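Local coordinates for ferric iron-binding periplasmic protein (Pseudomonas aeruginosa, PDB 6J2S) that binds ferric iron in the periplasm, probably handing it to an ABC transporter for uptake, and also binds gallium(III), probably at the same site, at residues R103-N108 with M189-N194; Y195-L200 with N208-Y213. All coordinates share one frame; numbering follows the deposited sequence.

How the interactions relate
Both interactions belong to one sheet, with strand 96-107 in the middle: 189-193 pairs along one of its edges in interaction 1, and 210-212 along the other, where L105 O lies 2.8 Å from H212 N and Y107 O lies 2.9 Å from R210 N. Interaction 2 then lays helix 195-204 over the strand 210-212. The centres of the two interactions are about 7 Å apart. Strand 189-193 runs almost directly into that helix, and the metal sits at this junction. Y195 and Y196 of interaction 2 bind gallium, while N193 of interaction 1, its side chain about 4 Å from the ion, hydrogen-bonds the Y195 hydroxyl.

Interaction 1: R103-N108 with M189-N194; sequences RVLAYN and MALINN. With PO4 (phosphate ion), chain C.
V104 and I192 form one hydrogen-bonded pair of an antiparallel ladder, A106 and A190 the next. Each pair exchanges two backbone bonds. The longest is I192 N to V104 O at 3.3 Å. A106 N to A190 O is shorter, at 2.9 Å. R103 CA makes a CA-H...O contact with I192 O (3.6 Å).

The apolar contacts divide between the two faces. On one, V104 CG2 meets I192 CG1 at 3.8 Å, and I192 CD1 reaches on to the A106 methyl. On the other, L105 CD1 lies between M189 CB and L191 CD2, while M189 CG packs against Y107 CB.

Polar side chains gather at the R103 end. The R103 chain bends at chi2 and chi3 (-64° and -70°), which curls the guanidinium back over I192 O. R103 NH1 donates to N193 OD1 at 2.9 Å, from above the amide's carbonyl plane, with the two flat groups 74° apart. NH2 reaches L191 O through a water in the guanidinium plane. With OD1 engaged by R103, N193 ND2 donates a hydrogen bond to phosphate O2 (3.2 Å) and another to the hydroxyl of Y195. That phosphate, also held by S139 and A141, binds the gallium in the place of the synergistic anion of FbpA proteins.

This is an antiparallel pair in the core sheet of a periplasmic-binding-protein fold, its N193 end forming the second shell of the metal site.

Interaction 2: Y195-L200 with N208-Y213; sequences YYWYTL and NSRLHY. With GA (gallium (III) ion), chain D.
L211 lies over the indole of W197, its CG 3.9 Å from the centroid of the five-membered ring and 25° off the normal, a CH-pi contact on the pyrrole side. W197 reaches it because CG is anti to the backbone N (chi1 -172°), sending the ring out from the helix toward the strand. At the ring's edge W197 NE1 has two weak hydrogen bonds, to S209 OG and S209 O, both 3.1 Å; S209 O lies near the indole plane and receives the straighter of the two.

Y198 also touches L211, Y198 CE2 to L211 CD1 at 4.0 Å, and W197 CE3 lies above the centre of the Y198 ring. The hydroxyl of Y198 meets that of Y213 in a weak, 3.4 Å hydrogen bond, the two side chains arriving from opposite directions.

Further out, S209 is held from both ends. OG bonds E183, and S209 O also accepts R210 NH1 at 2.7 Å, so the oxygen that receives the indole N-H is shared with a guanidinium, whose NH1 bonds L207 O as well. M179 of helix 175-183 touches both W197 and S209.

Near the N-terminal end of helix 195-204, Y195 OH and Y196 OH each bind gallium at 1.9 Å, with Y195 CE2 over one face of the Y196 ring. A water, H11, E59 and O3 of the phosphate complete six ligands around the ion, which the Y195 ring meets at its edge. Adjacent tyrosines, joined by histidine and glutamate, form the ferric site characteristic of FbpA-type binding proteins, here occupied by gallium.

Interaction 1: R103-N108 with M189-N194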
loop_
_atom_site.group_PDB
_atom_site.type_symbol
_atom_site.label_atom_id
_atom_site.label_comp_id
_atom_site.label_asym_id
_atom_site.label_seq_id
_atom_site.Cartn_x
_atom_site.Cartn_y
_atom_site.Cartn_z
ATOM N N ARG A 103 -5.995 0.621 5.905
ATOM C CA ARG A 103 -6.583 -0.666 6.233
ATOM C C ARG A 103 -8.052 -0.486 6.576
ATOM O O ARG A 103 -8.439 0.515 7.177
ATOM C CB ARG A 103 -5.838 -1.293 7.409
ATOM C CG ARG A 103 -4.362 -1.493 7.091
ATOM C CD ARG A 103 -4.246 -2.488 5.959
ATOM N NE ARG A 103 -4.611 -3.830 6.412
ATOM C CZ ARG A 103 -4.607 -4.910 5.635
ATOM N NH1 ARG A 103 -4.261 -4.811 4.352
ATOM N NH2 ARG A 103 -4.927 -6.100 6.156
ATOM N N VAL A 104 -8.872 -1.457 6.174
ATOM C CA VAL A 104 -10.305 -1.449 6.452
ATOM C C VAL A 104 -10.773 -2.870 6.741
ATOM O O VAL A 104 -10.076 -3.862 6.495
ATOM C CB VAL A 104 -11.133 -0.871 5.280
ATOM C CG1 VAL A 104 -10.759 0.558 4.981
ATOM C CG2 VAL A 104 -10.948 -1.740 4.034
ATOM N N LEU A 105 -11.981 -2.958 7.279
ATOM C CA LEU A 105 -12.651 -4.231 7.489
ATOM C C LEU A 105 -13.854 -4.247 6.552
ATOM O O LEU A 105 -14.866 -3.598 6.819
ATOM C CB LEU A 105 -13.059 -4.369 8.950
ATOM C CG LEU A 105 -13.853 -5.619 9.268
ATOM C CD1 LEU A 105 -12.958 -6.843 9.136
ATOM C CD2 LEU A 105 -14.432 -5.470 10.671
ATOM N N ALA A 106 -13.741 -4.943 5.436
ATOM C CA ALA A 106 -14.901 -5.064 4.562
ATOM C C ALA A 106 -15.834 -6.098 5.174
ATOM O O ALA A 106 -15.376 -7.082 5.754
ATOM C CB ALA A 106 -14.489 -5.470 3.146
ATOM N N TYR A 107 -17.139 -5.861 5.096
ATOM C CA TYR A 107 -18.059 -6.846 5.654
ATOM C C TYR A 107 -19.319 -6.902 4.802
ATOM O O TYR A 107 -19.614 -5.986 4.030
ATOM C CB TYR A 107 -18.408 -6.544 7.118
ATOM C CG TYR A 107 -19.215 -5.288 7.309
ATOM C CD1 TYR A 107 -18.615 -4.035 7.230
ATOM C CD2 TYR A 107 -20.581 -5.351 7.572
ATOM C CE1 TYR A 107 -19.355 -2.860 7.401
ATOM C CE2 TYR A 107 -21.334 -4.182 7.754
ATOM C CZ TYR A 107 -20.713 -2.943 7.658
ATOM O OH TYR A 107 -21.454 -1.790 7.824
ATOM N N ASN A 108 -20.054 -8.006 4.951
ATOM C CA ASN A 108 -21.311 -8.218 4.241
ATOM C C ASN A 108 -22.434 -8.097 5.256
ATOM O O ASN A 108 -22.555 -8.966 6.133
ATOM C CB ASN A 108 -21.334 -9.589 3.563
ATOM C CG ASN A 108 -22.521 -9.759 2.623
ATOM O OD1 ASN A 108 -23.645 -9.412 2.972
ATOM N ND2 ASN A 108 -22.265 -10.277 1.411
ATOM N N MET A 189 -16.491 -11.202 6.537
ATOM C CA MET A 189 -15.669 -10.001 6.622
ATOM C C MET A 189 -14.287 -10.323 6.085
ATOM O O MET A 189 -13.885 -11.490 6.023
ATOM C CB MET A 189 -15.462 -9.498 8.066
ATOM C CG MET A 189 -16.633 -9.510 9.011
ATOM S SD MET A 189 -16.070 -9.159 10.697
ATOM C CE MET A 189 -15.345 -10.702 11.212
ATOM N N ALA A 190 -13.529 -9.277 5.757
ATOM C CA ALA A 190 -12.125 -9.505 5.427
ATOM C C ALA A 190 -11.318 -8.235 5.643
ATOM O O ALA A 190 -11.814 -7.125 5.443
ATOM C CB ALA A 190 -11.938 -10.001 3.982
ATOM N N LEU A 191 -10.053 -8.425 6.026
ATOM C CA LEU A 191 -9.088 -7.346 6.191
ATOM C C LEU A 191 -8.424 -7.050 4.851
ATOM O O LEU A 191 -7.694 -7.894 4.321
ATOM C CB LEU A 191 -8.025 -7.749 7.208
ATOM C CG LEU A 191 -8.468 -8.114 8.621
ATOM C CD1 LEU A 191 -7.268 -8.656 9.392
ATOM C CD2 LEU A 191 -9.040 -6.890 9.330
ATOM N N ILE A 192 -8.654 -5.854 4.318
ATOM C CA ILE A 192 -8.091 -5.472 3.030
ATOM C C ILE A 192 -7.681 -4.004 3.078
ATOM O O ILE A 192 -7.721 -3.362 4.139
ATOM C CB ILE A 192 -9.102 -5.725 1.893
ATOM C CG1 ILE A 192 -10.415 -4.981 2.166
ATOM C CG2 ILE A 192 -9.336 -7.239 1.686
ATOM C CD1 ILE A 192 -11.256 -4.715 0.898
ATOM N N ASN A 193 -7.267 -3.463 1.935
ATOM C CA ASN A 193 -7.106 -2.021 1.795
ATOM C C ASN A 193 -8.378 -1.391 1.214
ATOM O O ASN A 193 -9.200 -2.055 0.574
ATOM C CB ASN A 193 -5.901 -1.702 0.905
ATOM C CG ASN A 193 -4.616 -2.337 1.407
ATOM O OD1 ASN A 193 -4.416 -2.504 2.612
ATOM N ND2 ASN A 193 -3.722 -2.680 0.476
ATOM N N ASN A 194 -8.524 -0.082 1.439
ATOM C CA ASN A 194 -9.791 0.584 1.143
ATOM C C ASN A 194 -10.088 0.652 -0.348
ATOM O O ASN A 194 -11.254 0.591 -0.744
ATOM C CB ASN A 194 -9.784 1.993 1.726
ATOM C CG ASN A 194 -8.790 2.907 1.020
ATOM O OD1 ASN A 194 -7.559 2.681 1.054
ATOM N ND2 ASN A 194 -9.320 3.919 0.330
HETATM P P PO4 C . -1.235 -4.925 -1.047
HETATM O O1 PO4 C . 0.100 -4.208 -1.014
HETATM O O2 PO4 C . -1.687 -5.149 0.353
HETATM O O3 PO4 C . -2.248 -4.095 -1.775
HETATM O O4 PO4 C . -1.096 -6.248 -1.782
HETATM O O HOH W 1 -5.250 -8.894 4.784
#

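Interaction 2: Y195-L200 with N208-Y213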
loop_
_atom_site.group_PDB
_atom_site.type_symbol
_atom_site.label_atom_id
_atom_site.label_comp_id
_atom_site.label_asym_id
_atom_site.label_seq_id
_atom_site.Cartn_x
_atom_site.Cartn_y
_atom_site.Cartn_z
ATOM N N TYR A 195 -9.063 0.810 -1.192
ATOM C CA TYR A 195 -9.320 1.131 -2.590
ATOM C C TYR A 195 -9.949 -0.033 -3.345
ATOM O O TYR A 195 -10.539 0.186 -4.407
ATOM C CB TYR A 195 -8.015 1.591 -3.273
ATOM C CG TYR A 195 -6.860 0.632 -3.117
ATOM C CD1 TYR A 195 -5.934 0.783 -2.083
ATOM C CD2 TYR A 195 -6.687 -0.432 -4.006
ATOM C CE1 TYR A 195 -4.860 -0.108 -1.943
ATOM C CE2 TYR A 195 -5.625 -1.330 -3.877
ATOM C CZ TYR A 195 -4.724 -1.166 -2.841
ATOM O OH TYR A 195 -3.690 -2.048 -2.703
ATOM N N TYR A 196 -9.844 -1.263 -2.830
ATOM C CA TYR A 196 -10.428 -2.397 -3.543
ATOM C C TYR A 196 -11.942 -2.319 -3.579
ATOM O O TYR A 196 -12.567 -2.768 -4.554
ATOM C CB TYR A 196 -10.009 -3.706 -2.904
ATOM C CG TYR A 196 -8.543 -4.005 -3.067
ATOM C CD1 TYR A 196 -7.652 -3.703 -2.052
ATOM C CD2 TYR A 196 -8.056 -4.596 -4.231
ATOM C CE1 TYR A 196 -6.314 -3.958 -2.177
ATOM C CE2 TYR A 196 -6.705 -4.870 -4.368
ATOM C CZ TYR A 196 -5.840 -4.542 -3.335
ATOM O OH TYR A 196 -4.506 -4.823 -3.442
ATOM N N TRP A 197 -12.541 -1.764 -2.527
ATOM C CA TRP A 197 -13.994 -1.644 -2.468
ATOM C C TRP A 197 -14.497 -0.606 -3.464
ATOM O O TRP A 197 -15.545 -0.797 -4.099
ATOM C CB TRP A 197 -14.417 -1.282 -1.044
ATOM C CG TRP A 197 -15.881 -1.315 -0.821
ATOM C CD1 TRP A 197 -16.642 -2.413 -0.548
ATOM C CD2 TRP A 197 -16.777 -0.196 -0.827
ATOM N NE1 TRP A 197 -17.953 -2.047 -0.392
ATOM C CE2 TRP A 197 -18.065 -0.693 -0.565
ATOM C CE3 TRP A 197 -16.615 1.176 -1.041
ATOM C CZ2 TRP A 197 -19.187 0.132 -0.496
ATOM C CZ3 TRP A 197 -17.734 1.992 -0.981
ATOM C CH2 TRP A 197 -19.002 1.465 -0.712
ATOM N N TYR A 198 -13.764 0.500 -3.617
ATOM C CA TYR A 198 -14.181 1.513 -4.575
ATOM C C TYR A 198 -14.023 1.018 -6.001
ATOM O O TYR A 198 -14.801 1.406 -6.876
ATOM C CB TYR A 198 -13.404 2.811 -4.336
ATOM C CG TYR A 198 -13.754 3.397 -2.999
ATOM C CD1 TYR A 198 -14.820 4.267 -2.869
ATOM C CD2 TYR A 198 -13.064 3.018 -1.844
ATOM C CE1 TYR A 198 -15.175 4.770 -1.638
ATOM C CE2 TYR A 198 -13.416 3.514 -0.606
ATOM C CZ TYR A 198 -14.481 4.397 -0.518
ATOM O OH TYR A 198 -14.850 4.922 0.698
ATOM N N THR A 199 -13.061 0.136 -6.254
ATOM C CA THR A 199 -12.951 -0.449 -7.588
ATOM C C THR A 199 -14.143 -1.347 -7.889
ATOM O O THR A 199 -14.732 -1.269 -8.974
ATOM C CB THR A 199 -11.635 -1.221 -7.720
ATOM O OG1 THR A 199 -10.537 -0.302 -7.637
ATOM C CG2 THR A 199 -11.570 -1.977 -9.048
ATOM N N LEU A 200 -14.520 -2.190 -6.929
ATOM C CA LEU A 200 -15.730 -2.991 -7.059
ATOM C C LEU A 200 -16.958 -2.109 -7.264
ATOM O O LEU A 200 -17.795 -2.392 -8.129
ATOM C CB LEU A 200 -15.884 -3.867 -5.814
ATOM C CG LEU A 200 -16.966 -4.937 -5.699
ATOM C CD1 LEU A 200 -16.890 -5.937 -6.840
ATOM C CD2 LEU A 200 -16.849 -5.647 -4.345
ATOM N N ASN A 208 -23.248 -5.549 -2.339
ATOM C CA ASN A 208 -23.662 -6.138 -1.073
ATOM C C ASN A 208 -22.775 -5.652 0.068
ATOM O O ASN A 208 -23.254 -5.393 1.177
ATOM C CB ASN A 208 -23.604 -7.659 -1.162
ATOM C CG ASN A 208 -24.545 -8.219 -2.205
ATOM O OD1 ASN A 208 -25.700 -7.806 -2.307
ATOM N ND2 ASN A 208 -24.053 -9.169 -2.985
ATOM N N SER A 209 -21.479 -5.534 -0.186
ATOM C CA SER A 209 -20.519 -5.331 0.878
ATOM C C SER A 209 -20.424 -3.856 1.253
ATOM O O SER A 209 -20.797 -2.961 0.487
ATOM C CB SER A 209 -19.153 -5.850 0.450
ATOM O OG SER A 209 -18.685 -5.074 -0.635
ATOM N N ARG A 210 -19.926 -3.621 2.463
ATOM C CA ARG A 210 -19.694 -2.300 3.014
ATOM C C ARG A 210 -18.296 -2.276 3.620
ATOM O O ARG A 210 -17.687 -3.325 3.858
ATOM C CB ARG A 210 -20.741 -1.947 4.080
ATOM C CG ARG A 210 -22.146 -1.767 3.522
ATOM C CD ARG A 210 -22.204 -0.594 2.530
ATOM N NE ARG A 210 -23.552 -0.417 1.981
ATOM C CZ ARG A 210 -23.969 -0.941 0.831
ATOM N NH1 ARG A 210 -23.148 -1.677 0.090
ATOM N NH2 ARG A 210 -25.211 -0.735 0.415
ATOM N N LEU A 211 -17.790 -1.074 3.873
ATOM C CA LEU A 211 -16.508 -0.914 4.543
ATOM C C LEU A 211 -16.737 -0.448 5.969
ATOM O O LEU A 211 -17.573 0.424 6.220
ATOM C CB LEU A 211 -15.595 0.081 3.822
ATOM C CG LEU A 211 -14.982 -0.355 2.496
ATOM C CD1 LEU A 211 -13.908 0.654 2.088
ATOM C CD2 LEU A 211 -14.443 -1.778 2.620
ATOM N N HIS A 212 -15.995 -1.044 6.892
ATOM C CA HIS A 212 -15.888 -0.588 8.267
ATOM C C HIS A 212 -14.481 -0.056 8.511
ATOM O O HIS A 212 -13.495 -0.731 8.189
ATOM C CB HIS A 212 -16.186 -1.721 9.244
ATOM C CG HIS A 212 -16.047 -1.316 10.680
ATOM N ND1 HIS A 212 -16.896 -0.414 11.282
ATOM C CD2 HIS A 212 -15.150 -1.681 11.626
ATOM C CE1 HIS A 212 -16.530 -0.241 12.541
ATOM N NE2 HIS A 212 -15.473 -0.998 12.775
ATOM N N TYR A 213 -14.395 1.149 9.066
ATOM C CA TYR A 213 -13.134 1.787 9.433
ATOM C C TYR A 213 -12.987 1.705 10.943
ATOM O O TYR A 213 -13.877 2.153 11.678
ATOM C CB TYR A 213 -13.106 3.255 8.995
ATOM C CG TYR A 213 -13.060 3.465 7.497
ATOM C CD1 TYR A 213 -14.223 3.434 6.736
ATOM C CD2 TYR A 213 -11.855 3.680 6.842
ATOM C CE1 TYR A 213 -14.189 3.615 5.373
ATOM C CE2 TYR A 213 -11.811 3.863 5.467
ATOM C CZ TYR A 213 -12.989 3.821 4.746
ATOM O OH TYR A 213 -12.965 3.993 3.387
HETATM GA GA GA D . -3.007 -3.612 -3.468
HETATM O O HOH W 2 -1.963 -5.247 -4.098
#